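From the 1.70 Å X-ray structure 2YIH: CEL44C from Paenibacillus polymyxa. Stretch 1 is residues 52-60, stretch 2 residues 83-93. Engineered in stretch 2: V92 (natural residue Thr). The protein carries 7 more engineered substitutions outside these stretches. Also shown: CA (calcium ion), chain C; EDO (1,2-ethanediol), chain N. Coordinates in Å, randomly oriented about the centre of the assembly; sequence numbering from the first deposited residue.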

ATOM      1  N   GLY A  52     -15.554   7.509   8.735  1.00  7.65           N
ATOM      2  CA  GLY A  52     -16.934   7.984   8.892  1.00  7.85           C
ATOM      3  C   GLY A  52     -17.760   8.067   7.626  1.00  8.05           C
ATOM      4  O   GLY A  52     -18.799   8.765   7.593  1.00  7.87           O
ATOM      5  N   TYR A  53     -17.356   7.339   6.583  1.00  7.49           N
ATOM      6  CA  TYR A  53     -18.132   7.311   5.349  1.00  7.71           C
ATOM      7  C   TYR A  53     -19.440   6.498   5.521  1.00  8.09           C
ATOM      8  O   TYR A  53     -19.423   5.366   6.012  1.00  8.89           O
ATOM      9  CB  TYR A  53     -17.284   6.722   4.189  1.00  7.61           C
ATOM     10  CG  TYR A  53     -18.107   6.359   2.940  1.00  7.66           C
ATOM     11  CD1 TYR A  53     -18.571   7.360   2.050  1.00  7.56           C
ATOM     12  CD2 TYR A  53     -18.499   5.028   2.705  1.00  7.61           C
ATOM     13  CE1 TYR A  53     -19.306   7.038   0.930  1.00  7.36           C
ATOM     14  CE2 TYR A  53     -19.236   4.695   1.586  1.00  7.37           C
ATOM     15  CZ  TYR A  53     -19.657   5.691   0.706  1.00  7.38           C
ATOM     16  OH  TYR A  53     -20.418   5.306  -0.388  1.00  7.31           O
ATOM     17  N   ASN A  54     -20.547   7.134   5.160  1.00  7.95           N
ATOM     18  CA  ASN A  54     -21.891   6.579   5.281  1.00  8.53           C
ATOM     19  C   ASN A  54     -22.323   6.160   3.878  1.00  8.51           C
ATOM     20  O   ASN A  54     -22.528   7.001   3.014  1.00  8.71           O
ATOM     21  CB  ASN A  54     -22.801   7.705   5.787  1.00  8.61           C
ATOM     22  CG  ASN A  54     -24.258   7.279   5.901  1.00  8.96           C
ATOM     23  OD1 ASN A  54     -24.665   6.269   5.318  1.00  8.77           O
ATOM     24  ND2 ASN A  54     -25.057   8.048   6.666  1.00  8.90           N
ATOM     25  N   TRP A  55     -22.414   4.860   3.624  1.00  8.90           N
ATOM     26  CA  TRP A  55     -22.740   4.412   2.260  1.00  9.39           C
ATOM     27  C   TRP A  55     -24.124   4.845   1.779  1.00  9.91           C
ATOM     28  O   TRP A  55     -24.381   4.925   0.558  1.00 10.73           O
ATOM     29  CB  TRP A  55     -22.584   2.896   2.154  1.00  9.38           C
ATOM     30  CG  TRP A  55     -23.759   2.083   2.702  1.00  9.67           C
ATOM     31  CD1 TRP A  55     -23.935   1.695   4.009  1.00  9.92           C
ATOM     32  CD2 TRP A  55     -24.808   1.434   1.940  1.00  9.81           C
ATOM     33  NE1 TRP A  55     -25.070   0.900   4.115  1.00  9.43           N
ATOM     34  CE2 TRP A  55     -25.629   0.739   2.867  1.00  9.78           C
ATOM     35  CE3 TRP A  55     -25.141   1.390   0.571  1.00  9.86           C
ATOM     36  CZ2 TRP A  55     -26.752   0.014   2.474  1.00  9.89           C
ATOM     37  CZ3 TRP A  55     -26.281   0.667   0.174  1.00  9.57           C
ATOM     38  CH2 TRP A  55     -27.061  -0.023   1.125  1.00  9.72           C
ATOM     39  N   GLU A  56     -25.055   5.034   2.725  1.00  9.72           N
ATOM     40  CA  GLU A  56     -26.430   5.349   2.350  1.00  9.75           C
ATOM     41  C   GLU A  56     -26.542   6.684   1.654  1.00  9.78           C
ATOM     42  O   GLU A  56     -27.351   6.826   0.716  1.00 10.34           O
ATOM     43  CB  GLU A  56     -27.389   5.298   3.556  1.00  9.50           C
ATOM     44  CG  GLU A  56     -27.334   3.965   4.328  1.00  9.95           C
ATOM     45  CD  GLU A  56     -28.313   3.962   5.482  1.00  9.85           C
ATOM     46  OE1 GLU A  56     -28.726   5.063   5.941  1.00 10.34           O
ATOM     47  OE2 GLU A  56     -28.688   2.869   5.922  1.00 10.47           O
ATOM     48  N   ASN A  57     -25.782   7.678   2.122  1.00  9.69           N
ATOM     49  CA  ASN A  57     -25.870   9.026   1.545  1.00 10.16           C
ATOM     50  C   ASN A  57     -24.553   9.544   0.971  1.00  9.71           C
ATOM     51  O   ASN A  57     -24.504  10.660   0.491  1.00  9.61           O
ATOM     52  CB  ASN A  57     -26.456  10.024   2.567  1.00 10.68           C
ATOM     53  CG  ASN A  57     -25.590  10.198   3.819  1.00 11.24           C
ATOM     54  OD1 ASN A  57     -24.477   9.721   3.897  1.00 10.75           O
ATOM     55  ND2 ASN A  57     -26.110  10.928   4.803  1.00 12.36           N
ATOM     56  N   ASN A  58     -23.486   8.741   1.101  1.00  9.11           N
ATOM     57  CA  ASN A  58     -22.123   9.103   0.617  1.00  8.75           C
ATOM     58  C   ASN A  58     -21.419  10.220   1.370  1.00  9.10           C
ATOM     59  O   ASN A  58     -20.367  10.675   0.939  1.00  9.14           O
ATOM     60  CB  ASN A  58     -22.077   9.367  -0.893  1.00  9.21           C
ATOM     61  CG  ASN A  58     -22.545   8.178  -1.694  1.00  9.60           C
ATOM     62  OD1 ASN A  58     -21.871   7.133  -1.732  1.00  9.50           O
ATOM     63  ND2 ASN A  58     -23.717   8.313  -2.332  1.00  9.85           N
ATOM     64  N   MET A  59     -21.987  10.647   2.497  1.00  8.82           N
ATOM     65  CA  MET A  59     -21.360  11.663   3.333  1.00  9.21           C
ATOM     66  C   MET A  59     -20.212  11.071   4.130  1.00  8.94           C
ATOM     67  O   MET A  59     -20.166   9.856   4.410  1.00  9.44           O
ATOM     68  CB  MET A  59     -22.399  12.333   4.269  1.00  9.88           C
ATOM     69  CG  MET A  59     -23.540  13.057   3.492  1.00 10.80           C
ATOM     70  SD  MET A  59     -22.874  14.374   2.410  1.00 12.98           S
ATOM     71  CE  MET A  59     -22.929  13.593   0.812  1.00 13.00           C
ATOM     72  N   SER A  60     -19.240  11.906   4.463  1.00  8.51           N
ATOM     73  CA  SER A  60     -18.118  11.426   5.292  1.00  8.36           C
ATOM     74  C   SER A  60     -17.601  12.617   6.082  1.00  8.07           C
ATOM     75  O   SER A  60     -18.009  13.773   5.809  1.00  7.84           O
ATOM     76  CB  SER A  60     -17.002  10.828   4.402  1.00  8.41           C
ATOM     77  OG  SER A  60     -16.481  11.817   3.525  1.00  8.53           O
TER
HETATM   78 CA    CA C1520     -30.093   4.034   7.628  1.00 10.35          CA
HETATM   79  C1  EDO N1531     -22.415   4.412  -9.730  1.00 30.88           C
HETATM   80  O1  EDO N1531     -21.771   3.138  -9.875  1.00 25.75           O
HETATM   81  C2  EDO N1531     -21.760   5.508 -10.569  1.00 31.75           C
HETATM   82  O2  EDO N1531     -22.040   6.755  -9.907  1.00 34.41           O
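Stretch 2 83-93: AECEKPGAVVT

Stretch 2 of CEL44C (A83 to T93) packs on the irregular loop of stretch 1 as two pieces of helix joined by a turn. Residues about 83-85 belong to a weakly bonded helix that begins earlier in the chain. K87 to A90 form a type II beta turn, closed by the bond from A90 N to K87 O (3.1 Å), and a second helix starts at A90 and runs on beyond T93. G89 occupies the N-cap position of that helix; its phi of 80° by itself favours glycine. The two stretches run in opposite senses where they touch: the CA atoms of W55 and G89 are 4.8 Å apart, those of E56 and P88 4.5 Å, and those of N58 and C85 6.3 Å, so that stretch 2 descends in number as stretch 1 ascends.

N58 is the centre of the contact, with 86 Å² covered by stretch 2. Its backbone is in the left-handed region (phi 69°, psi 9°), its CA-to-CB bond points toward stretch 2, and its chi1 is m. The amide end then serves both sides of the turn. N58 ND2 donates to C85 O at 2.8 Å and to K87 O at 2.9 Å, binding one carbonyl ahead of the beta turn and one at its first residue, while N58 OD1 accepts from V91 N at 3.0 Å with a nearly straight angle of 173°, in the first turn of the next helix. A90 N also lies 3.3 Å from N58 OD1, but the angle is too poor for a hydrogen bond. A single asparagine thus ties together backbone groups spread over seven residues.

Within stretch 1, Y53 OH donates to the same N58 OD1 at 2.7 Å, which fixes the tyrosine hydroxyl beside the helix start. The CA-to-CB bond of Y53 points toward stretch 2, chi1 is t, and 53 Å² of the residue is covered; its ring meets the new helix obliquely, Y53 CE1 lying 3.8 Å from V91 CB and Y53 CE2 3.7 Å from CG2 of V92, an engineered residue.

C85, with 55 Å² covered, adds an apolar contact to its backbone bond with N58. Its SG, also covalently bonded to a group elsewhere in the structure, lies 3.8 Å from M59 CE: the M59 CA-to-CB bond points away, but the end of the side chain comes back to reach it.

Between these ends the backbones meet directly. G89 N donates to W55 O at 2.7 Å. P88 CA makes a CA-H...O contact of 3.5 Å to W55 O, and P88 CA makes another of 3.5 Å to E56 O. P88 CB packs 3.9 Å from W55 CZ3, again oblique to the ring. Water 1 extends this seam by donating to both E56 O (2.8 Å) and E86 O (2.6 Å). The CA-to-CB bond of E56 points away from stretch 2, and its carboxylate binds the calcium ion through OE1 (2.4 Å) and OE2 (2.5 Å).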

ATOM      1  N   ALA A  83     -26.258  14.615  -8.539  1.00 19.66           N
ATOM      2  CA  ALA A  83     -27.281  13.588  -8.586  1.00 18.27           C
ATOM      3  C   ALA A  83     -26.730  12.196  -8.246  1.00 17.67           C
ATOM      4  O   ALA A  83     -27.369  11.437  -7.518  1.00 17.99           O
ATOM      5  CB  ALA A  83     -27.994  13.577  -9.973  1.00 19.83           C
ATOM      6  N   GLU A  84     -25.544  11.874  -8.748  1.00 17.53           N
ATOM      7  CA  GLU A  84     -24.939  10.579  -8.449  1.00 17.03           C
ATOM      8  C   GLU A  84     -24.633  10.425  -6.960  1.00 16.18           C
ATOM      9  O   GLU A  84     -24.792   9.332  -6.404  1.00 15.53           O
ATOM     10  CB  GLU A  84     -23.680  10.362  -9.261  1.00 18.63           C
ATOM     11  CG  GLU A  84     -23.979   9.844 -10.666  1.00 20.12           C
ATOM     12  CD  GLU A  84     -22.872  10.128 -11.644  1.00 22.37           C
ATOM     13  OE1 GLU A  84     -21.858  10.779 -11.277  1.00 21.24           O
ATOM     14  OE2 GLU A  84     -23.024   9.682 -12.814  1.00 23.79           O
ATOM     15  N   CYS A  85     -24.239  11.539  -6.334  1.00 14.54           N
ATOM     16  CA  CYS A  85     -23.904  11.577  -4.892  1.00 14.73           C
ATOM     17  C   CYS A  85     -25.121  11.237  -4.013  1.00 14.72           C
ATOM     18  O   CYS A  85     -24.979  10.710  -2.906  1.00 13.34           O
ATOM     19  CB  CYS A  85     -23.296  12.952  -4.517  1.00 14.54           C
ATOM     20  SG  CYS A  85     -22.525  13.031  -2.881  1.00 16.11           S
ATOM     21  N   GLU A  86     -26.325  11.443  -4.549  1.00 14.90           N
ATOM     22  CA  GLU A  86     -27.525  11.037  -3.815  1.00 15.89           C
ATOM     23  C   GLU A  86     -27.845   9.547  -3.843  1.00 14.43           C
ATOM     24  O   GLU A  86     -28.716   9.096  -3.072  1.00 14.52           O
ATOM     25  CB  GLU A  86     -28.761  11.851  -4.284  1.00 18.03           C
ATOM     26  CG  GLU A  86     -28.683  13.314  -3.872  1.00 22.78           C
ATOM     27  CD  GLU A  86     -29.613  14.240  -4.668  1.00 27.72           C
ATOM     28  OE1 GLU A  86     -30.298  13.774  -5.602  1.00 30.10           O
ATOM     29  OE2 GLU A  86     -29.652  15.448  -4.340  1.00 30.66           O
ATOM     30  N   LYS A  87     -27.196   8.765  -4.715  1.00 14.09           N
ATOM     31  CA  LYS A  87     -27.527   7.337  -4.832  1.00 13.08           C
ATOM     32  C   LYS A  87     -26.730   6.503  -3.853  1.00 12.25           C
ATOM     33  O   LYS A  87     -25.499   6.638  -3.807  1.00 10.97           O
ATOM     34  CB  LYS A  87     -27.234   6.819  -6.248  1.00 14.50           C
ATOM     35  CG  LYS A  87     -28.094   7.496  -7.321  1.00 16.60           C
ATOM     36  CD  LYS A  87     -29.530   6.959  -7.316  0.50 16.90           C
ATOM     37  CE  LYS A  87     -30.131   7.049  -8.717  0.50 17.80           C
ATOM     38  NZ  LYS A  87     -29.462   8.128  -9.491  0.50 18.05           N
ATOM     39  N   PRO A  88     -27.411   5.650  -3.062  1.00 12.04           N
ATOM     40  CA  PRO A  88     -26.700   4.833  -2.072  1.00 11.20           C
ATOM     41  C   PRO A  88     -25.549   4.074  -2.691  1.00 11.20           C
ATOM     42  O   PRO A  88     -25.676   3.493  -3.790  1.00 11.12           O
ATOM     43  CB  PRO A  88     -27.784   3.866  -1.563  1.00 11.65           C
ATOM     44  CG  PRO A  88     -29.046   4.709  -1.644  1.00 12.33           C
ATOM     45  CD  PRO A  88     -28.880   5.512  -2.930  1.00 12.50           C
ATOM     46  N   GLY A  89     -24.408   4.156  -2.008  1.00 11.01           N
ATOM     47  CA  GLY A  89     -23.232   3.373  -2.354  1.00 10.44           C
ATOM     48  C   GLY A  89     -22.435   3.942  -3.524  1.00 10.19           C
ATOM     49  O   GLY A  89     -21.423   3.349  -3.914  1.00  9.31           O
ATOM     50  N   ALA A  90     -22.872   5.078  -4.079  1.00  9.81           N
ATOM     51  CA  ALA A  90     -22.305   5.555  -5.366  1.00  9.56           C
ATOM     52  C   ALA A  90     -20.794   5.853  -5.318  1.00  9.08           C
ATOM     53  O   ALA A  90     -20.086   5.643  -6.296  1.00  8.56           O
ATOM     54  CB  ALA A  90     -23.096   6.767  -5.888  1.00 10.14           C
ATOM     55  N   VAL A  91     -20.278   6.345  -4.198  1.00  8.49           N
ATOM     56  CA  VAL A  91     -18.815   6.556  -4.138  1.00  8.65           C
ATOM     57  C   VAL A  91     -18.083   5.213  -4.346  1.00  8.66           C
ATOM     58  O   VAL A  91     -17.083   5.124  -5.098  1.00  8.96           O
ATOM     59  CB  VAL A  91     -18.370   7.188  -2.773  1.00  8.77           C
ATOM     60  CG1 VAL A  91     -16.852   7.035  -2.542  1.00  9.38           C
ATOM     61  CG2 VAL A  91     -18.747   8.691  -2.723  1.00  9.02           C
ATOM     62  N   VAL A  92     -18.601   4.172  -3.699  1.00  7.99           N
ATOM     63  CA  VAL A  92     -17.939   2.873  -3.743  1.00  7.96           C
ATOM     64  C   VAL A  92     -18.172   2.163  -5.080  1.00  8.00           C
ATOM     65  O   VAL A  92     -17.248   1.559  -5.649  1.00  8.40           O
ATOM     66  CB  VAL A  92     -18.340   1.994  -2.591  1.00  7.55           C
ATOM     67  CG1 VAL A  92     -17.653   0.595  -2.718  1.00  7.27           C
ATOM     68  CG2 VAL A  92     -17.917   2.672  -1.282  1.00  7.81           C
ATOM     69  N   THR A  93     -19.398   2.209  -5.580  1.00  8.67           N
ATOM     70  CA  THR A  93     -19.675   1.587  -6.871  1.00  9.15           C
ATOM     71  C   THR A  93     -18.975   2.314  -8.023  1.00  9.60           C
ATOM     72  O   THR A  93     -18.468   1.657  -8.958  1.00  9.80           O
ATOM     73  CB  THR A  93     -21.205   1.434  -7.166  1.00  9.44           C
ATOM     74  OG1 THR A  93     -21.824   2.735  -7.267  1.00  8.83           O
ATOM     75  CG2 THR A  93     -21.859   0.589  -6.072  1.00  9.56           C
TER
HETATM   76  O   HOH W   1     -29.054   8.744  -0.476  1.00 18.06           O
HETATM   77  O   HOH W   2     -30.966   1.746   7.872  1.00  8.80           O
HETATM   78  O   HOH W   3     -29.977   6.353   8.184  1.00 10.89           O